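Local coordinates for Mgp-operon protein 3 (Mycoplasma pneumoniae, PDB 6RJ1) that probably helps the bacterium adhere to host cells as part of its surface adhesion machinery, likely through recognition of sugars, at residues T352-Q365 with N869-Q881. Sequence-based numbering, arbitrary orientation.
Sequences TFSKYLNTAQALHQ and NGEKPTYDGKQQQ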
loop_
_atom_site.group_PDB
_atom_site.type_symbol
_atom_site.label_atom_id
_atom_site.label_comp_id
_atom_site.label_asym_id
_atom_site.label_seq_id
_atom_site.Cartn_x
_atom_site.Cartn_y
_atom_site.Cartn_z
ATOM N N THR A 352 -31.615 -6.637 -4.750
ATOM C CA THR A 352 -31.706 -6.141 -3.375
ATOM C C THR A 352 -30.369 -5.723 -2.762
ATOM O O THR A 352 -30.365 -4.885 -1.854
ATOM C CB THR A 352 -32.420 -7.172 -2.478
ATOM O OG1 THR A 352 -31.711 -8.414 -2.532
ATOM C CG2 THR A 352 -33.886 -7.374 -2.856
ATOM N N PHE A 353 -29.244 -6.312 -3.238
ATOM C CA PHE A 353 -27.887 -6.065 -2.721
ATOM C C PHE A 353 -27.857 -6.421 -1.221
ATOM O O PHE A 353 -27.407 -5.633 -0.384
ATOM C CB PHE A 353 -27.419 -4.613 -2.981
ATOM C CG PHE A 353 -27.261 -4.219 -4.429
ATOM C CD1 PHE A 353 -28.361 -3.835 -5.186
ATOM C CD2 PHE A 353 -26.004 -4.171 -5.019
ATOM C CE1 PHE A 353 -28.214 -3.455 -6.519
ATOM C CE2 PHE A 353 -25.856 -3.771 -6.348
ATOM C CZ PHE A 353 -26.964 -3.432 -7.092
ATOM N N SER A 354 -28.408 -7.599 -0.900
ATOM C CA SER A 354 -28.541 -8.139 0.452
ATOM C C SER A 354 -27.385 -9.070 0.835
ATOM O O SER A 354 -27.200 -9.352 2.023
ATOM C CB SER A 354 -29.873 -8.869 0.589
ATOM O OG SER A 354 -30.025 -9.832 -0.441
ATOM N N LYS A 355 -26.608 -9.545 -0.160
ATOM C CA LYS A 355 -25.483 -10.455 0.069
ATOM C C LYS A 355 -24.165 -9.903 -0.494
ATOM O O LYS A 355 -23.126 -10.012 0.165
ATOM C CB LYS A 355 -25.787 -11.862 -0.499
ATOM C CG LYS A 355 -26.965 -12.563 0.159
ATOM C CD LYS A 355 -27.133 -14.003 -0.324
ATOM C CE LYS A 355 -28.591 -14.415 -0.397
ATOM N NZ LYS A 355 -29.454 -13.518 -1.219
ATOM N N TYR A 356 -24.217 -9.318 -1.708
ATOM C CA TYR A 356 -23.051 -8.781 -2.425
ATOM C C TYR A 356 -23.233 -7.353 -2.925
ATOM O O TYR A 356 -24.358 -6.901 -3.144
ATOM C CB TYR A 356 -22.689 -9.672 -3.634
ATOM C CG TYR A 356 -22.352 -11.101 -3.282
ATOM C CD1 TYR A 356 -21.053 -11.466 -2.933
ATOM C CD2 TYR A 356 -23.322 -12.099 -3.325
ATOM C CE1 TYR A 356 -20.736 -12.785 -2.603
ATOM C CE2 TYR A 356 -23.017 -13.421 -2.999
ATOM C CZ TYR A 356 -21.722 -13.760 -2.637
ATOM O OH TYR A 356 -21.422 -15.058 -2.307
ATOM N N LEU A 357 -22.097 -6.670 -3.154
ATOM C CA LEU A 357 -22.030 -5.325 -3.717
ATOM C C LEU A 357 -21.360 -5.422 -5.084
ATOM O O LEU A 357 -20.423 -6.203 -5.251
ATOM C CB LEU A 357 -21.184 -4.377 -2.841
ATOM C CG LEU A 357 -21.634 -4.092 -1.414
ATOM C CD1 LEU A 357 -20.447 -3.675 -0.565
ATOM C CD2 LEU A 357 -22.742 -3.036 -1.365
ATOM N N ASN A 358 -21.822 -4.614 -6.048
ATOM C CA ASN A 358 -21.227 -4.531 -7.380
ATOM C C ASN A 358 -20.330 -3.291 -7.329
ATOM O O ASN A 358 -20.827 -2.161 -7.256
ATOM C CB ASN A 358 -22.317 -4.412 -8.458
ATOM C CG ASN A 358 -21.848 -4.648 -9.873
ATOM O OD1 ASN A 358 -20.790 -4.173 -10.303
ATOM N ND2 ASN A 358 -22.644 -5.380 -10.641
ATOM N N THR A 359 -19.011 -3.509 -7.273
ATOM C CA THR A 359 -18.053 -2.410 -7.140
ATOM C C THR A 359 -17.257 -2.169 -8.430
ATOM O O THR A 359 -16.114 -1.706 -8.373
ATOM C CB THR A 359 -17.167 -2.620 -5.909
ATOM O OG1 THR A 359 -16.603 -3.934 -5.957
ATOM C CG2 THR A 359 -17.925 -2.416 -4.598
ATOM N N ALA A 360 -17.890 -2.435 -9.593
ATOM C CA ALA A 360 -17.295 -2.268 -10.921
ATOM C C ALA A 360 -16.687 -0.881 -11.166
ATOM O O ALA A 360 -15.526 -0.793 -11.579
ATOM C CB ALA A 360 -18.316 -2.593 -12.000
ATOM N N GLN A 361 -17.460 0.191 -10.879
ATOM C CA GLN A 361 -17.043 1.586 -11.084
ATOM C C GLN A 361 -15.977 2.032 -10.100
ATOM O O GLN A 361 -15.175 2.910 -10.425
ATOM C CB GLN A 361 -18.238 2.546 -11.092
ATOM C CG GLN A 361 -19.307 2.194 -12.127
ATOM C CD GLN A 361 -20.405 1.295 -11.583
ATOM O OE1 GLN A 361 -20.236 0.556 -10.602
ATOM N NE2 GLN A 361 -21.563 1.341 -12.216
ATOM N N ALA A 362 -15.956 1.414 -8.904
ATOM C CA ALA A 362 -14.959 1.692 -7.874
ATOM C C ALA A 362 -13.619 1.118 -8.319
ATOM O O ALA A 362 -12.607 1.813 -8.226
ATOM C CB ALA A 362 -15.387 1.095 -6.540
ATOM N N LEU A 363 -13.634 -0.118 -8.875
ATOM C CA LEU A 363 -12.447 -0.810 -9.384
ATOM C C LEU A 363 -11.840 -0.094 -10.580
ATOM O O LEU A 363 -10.639 0.146 -10.585
ATOM C CB LEU A 363 -12.751 -2.274 -9.734
ATOM C CG LEU A 363 -13.136 -3.198 -8.582
ATOM C CD1 LEU A 363 -13.923 -4.391 -9.093
ATOM C CD2 LEU A 363 -11.906 -3.636 -7.774
ATOM N N HIS A 364 -12.664 0.274 -11.578
ATOM C CA HIS A 364 -12.223 1.012 -12.769
ATOM C C HIS A 364 -11.427 2.277 -12.366
ATOM O O HIS A 364 -10.395 2.576 -12.969
ATOM C CB HIS A 364 -13.437 1.389 -13.645
ATOM C CG HIS A 364 -13.114 2.410 -14.690
ATOM N ND1 HIS A 364 -12.442 2.064 -15.850
ATOM C CD2 HIS A 364 -13.315 3.747 -14.684
ATOM C CE1 HIS A 364 -12.268 3.193 -16.515
ATOM N NE2 HIS A 364 -12.779 4.233 -15.853
ATOM N N GLN A 365 -11.927 2.995 -11.336
ATOM C CA GLN A 365 -11.367 4.211 -10.756
ATOM C C GLN A 365 -10.041 3.958 -10.023
ATOM O O GLN A 365 -9.238 4.881 -9.896
ATOM C CB GLN A 365 -12.392 4.838 -9.806
ATOM C CG GLN A 365 -12.366 6.366 -9.784
ATOM C CD GLN A 365 -12.857 7.020 -11.064
ATOM O OE1 GLN A 365 -13.969 6.772 -11.558
ATOM N NE2 GLN A 365 -12.038 7.889 -11.618
ATOM N N ASN A 869 -13.139 16.075 -6.364
ATOM C CA ASN A 869 -14.342 15.247 -6.174
ATOM C C ASN A 869 -14.737 14.419 -7.415
ATOM O O ASN A 869 -15.412 13.402 -7.271
ATOM C CB ASN A 869 -15.513 16.096 -5.685
ATOM C CG ASN A 869 -15.395 16.554 -4.247
ATOM O OD1 ASN A 869 -14.541 16.093 -3.478
ATOM N ND2 ASN A 869 -16.259 17.471 -3.845
ATOM N N GLY A 870 -14.280 14.843 -8.600
ATOM C CA GLY A 870 -14.510 14.160 -9.870
ATOM C C GLY A 870 -13.766 12.842 -9.986
ATOM O O GLY A 870 -14.068 12.020 -10.860
ATOM N N GLU A 871 -12.784 12.634 -9.090
ATOM C CA GLU A 871 -11.975 11.426 -8.995
ATOM C C GLU A 871 -12.718 10.291 -8.260
ATOM O O GLU A 871 -12.190 9.189 -8.181
ATOM C CB GLU A 871 -10.611 11.740 -8.349
ATOM C CG GLU A 871 -9.418 11.522 -9.271
ATOM C CD GLU A 871 -9.250 12.504 -10.418
ATOM O OE1 GLU A 871 -9.197 13.729 -10.163
ATOM O OE2 GLU A 871 -9.153 12.042 -11.578
ATOM N N LYS A 872 -13.939 10.551 -7.748
ATOM C CA LYS A 872 -14.796 9.567 -7.065
ATOM C C LYS A 872 -15.422 8.606 -8.090
ATOM O O LYS A 872 -15.640 9.030 -9.230
ATOM C CB LYS A 872 -15.947 10.284 -6.329
ATOM C CG LYS A 872 -15.581 10.865 -4.983
ATOM C CD LYS A 872 -16.805 11.417 -4.278
ATOM C CE LYS A 872 -16.469 12.109 -2.985
ATOM N NZ LYS A 872 -16.591 13.584 -3.100
ATOM N N PRO A 873 -15.796 7.348 -7.722
ATOM C CA PRO A 873 -16.469 6.462 -8.702
ATOM C C PRO A 873 -17.845 6.996 -9.091
ATOM O O PRO A 873 -18.415 7.776 -8.335
ATOM C CB PRO A 873 -16.596 5.126 -7.958
ATOM C CG PRO A 873 -15.657 5.229 -6.789
ATOM C CD PRO A 873 -15.638 6.669 -6.419
ATOM N N THR A 874 -18.364 6.611 -10.267
ATOM C CA THR A 874 -19.674 7.099 -10.745
ATOM C C THR A 874 -20.855 6.511 -9.963
ATOM O O THR A 874 -21.842 7.211 -9.737
ATOM C CB THR A 874 -19.840 6.906 -12.259
ATOM O OG1 THR A 874 -19.707 5.522 -12.592
ATOM C CG2 THR A 874 -18.871 7.759 -13.071
ATOM N N TYR A 875 -20.748 5.232 -9.556
ATOM C CA TYR A 875 -21.776 4.521 -8.795
ATOM C C TYR A 875 -21.175 3.796 -7.598
ATOM O O TYR A 875 -20.025 3.347 -7.663
ATOM C CB TYR A 875 -22.546 3.537 -9.693
ATOM C CG TYR A 875 -23.379 4.214 -10.756
ATOM C CD1 TYR A 875 -22.827 4.568 -11.983
ATOM C CD2 TYR A 875 -24.724 4.491 -10.543
ATOM C CE1 TYR A 875 -23.585 5.217 -12.958
ATOM C CE2 TYR A 875 -25.499 5.122 -11.519
ATOM C CZ TYR A 875 -24.925 5.486 -12.725
ATOM O OH TYR A 875 -25.684 6.115 -13.688
ATOM N N ASP A 876 -21.954 3.691 -6.498
ATOM C CA ASP A 876 -21.524 3.009 -5.271
ATOM C C ASP A 876 -21.702 1.473 -5.373
ATOM O O ASP A 876 -22.104 0.967 -6.429
ATOM C CB ASP A 876 -22.245 3.600 -4.039
ATOM C CG ASP A 876 -23.763 3.473 -4.001
ATOM O OD1 ASP A 876 -24.306 2.574 -4.681
ATOM O OD2 ASP A 876 -24.404 4.254 -3.267
ATOM N N GLY A 877 -21.429 0.765 -4.271
ATOM C CA GLY A 877 -21.563 -0.687 -4.170
ATOM C C GLY A 877 -22.980 -1.184 -4.387
ATOM O O GLY A 877 -23.182 -2.298 -4.882
ATOM N N LYS A 878 -23.975 -0.351 -4.025
ATOM C CA LYS A 878 -25.396 -0.654 -4.189
ATOM C C LYS A 878 -25.949 -0.095 -5.520
ATOM O O LYS A 878 -27.169 0.023 -5.695
ATOM C CB LYS A 878 -26.202 -0.210 -2.956
ATOM C CG LYS A 878 -26.129 -1.231 -1.821
ATOM C CD LYS A 878 -26.654 -0.686 -0.500
ATOM C CE LYS A 878 -26.902 -1.778 0.518
ATOM N NZ LYS A 878 -28.241 -2.406 0.347
ATOM N N GLN A 879 -25.021 0.199 -6.471
ATOM C CA GLN A 879 -25.241 0.703 -7.836
ATOM C C GLN A 879 -26.135 1.964 -7.902
ATOM O O GLN A 879 -26.962 2.115 -8.802
ATOM C CB GLN A 879 -25.752 -0.414 -8.769
ATOM C CG GLN A 879 -24.694 -1.463 -9.129
ATOM C CD GLN A 879 -23.509 -0.888 -9.859
ATOM O OE1 GLN A 879 -23.606 -0.444 -11.005
ATOM N NE2 GLN A 879 -22.360 -0.883 -9.202
ATOM N N GLN A 880 -25.926 2.880 -6.951
ATOM C CA GLN A 880 -26.624 4.159 -6.844
ATOM C C GLN A 880 -25.621 5.242 -7.232
ATOM O O GLN A 880 -24.436 5.107 -6.922
ATOM C CB GLN A 880 -27.106 4.413 -5.396
ATOM C CG GLN A 880 -27.869 3.262 -4.710
ATOM C CD GLN A 880 -29.206 2.938 -5.335
ATOM O OE1 GLN A 880 -29.996 3.823 -5.699
ATOM N NE2 GLN A 880 -29.491 1.647 -5.459
ATOM N N GLN A 881 -26.088 6.310 -7.910
ATOM C CA GLN A 881 -25.251 7.442 -8.328
ATOM C C GLN A 881 -24.543 8.049 -7.117
ATOM O O GLN A 881 -25.156 8.210 -6.058
ATOM C CB GLN A 881 -26.092 8.501 -9.057
ATOM C CG GLN A 881 -25.690 8.688 -10.517
ATOM C CD GLN A 881 -26.645 9.557 -11.310
ATOM O OE1 GLN A 881 -27.859 9.576 -11.083
ATOM N NE2 GLN A 881 -26.118 10.288 -12.278
HETATM O O HOH W 1 -18.825 0.892 -7.585
#
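Gln-361 and Gln-879 meet with their amides nearly coplanar, 18° apart, and exchange two hydrogen bonds. Gln-879 sits at the end of a type I beta turn, Asp-876 to Gln-879, in the long loop between strands 862-868 and 888-896. This turn lies against strand 356-358, which pairs with strand 239-241, and Pro-873, ahead of the turn, packs on helix 360-365. Gln-879 NE2 gives to Gln-361 OE1 at 2.9 Å, and Gln-361 NE2 returns a bond to Gln-879 OE1 at 3.0 Å. Both are close to straight and use in-plane lone pairs, which holds both amides flat. The Gln-361 chain bends at chi2 (92°), and its amide passes beside Tyr-875 CB and CD1.

Gln-879 NE2 also reaches Asn-358 O at 2.8 Å, from above the carbonyl plane, which favours the NE2 end on that side. Asn-358 ND2 is hydrogen-bonded to Ala-268 O. At the turn, Asn-358 N bonds to Gly-877 O.

The Phe-353 ring packs against the same turn. Lys-878 CA lies over one face, a CH-pi contact 3.9 Å from the centroid, and Gln-879 CG lies near Phe-353 CZ. The Lys-878 chain runs past Phe-353 in the opposite direction, and its NZ makes a weak bond to Phe-353 O. Pro-873 CG rests on Ala-362 CA of the helix. A water donates to Tyr-875 O at 2.7 Å, donates weakly to Gln-361 OE1 and accepts a weak bond from Ala-362 N.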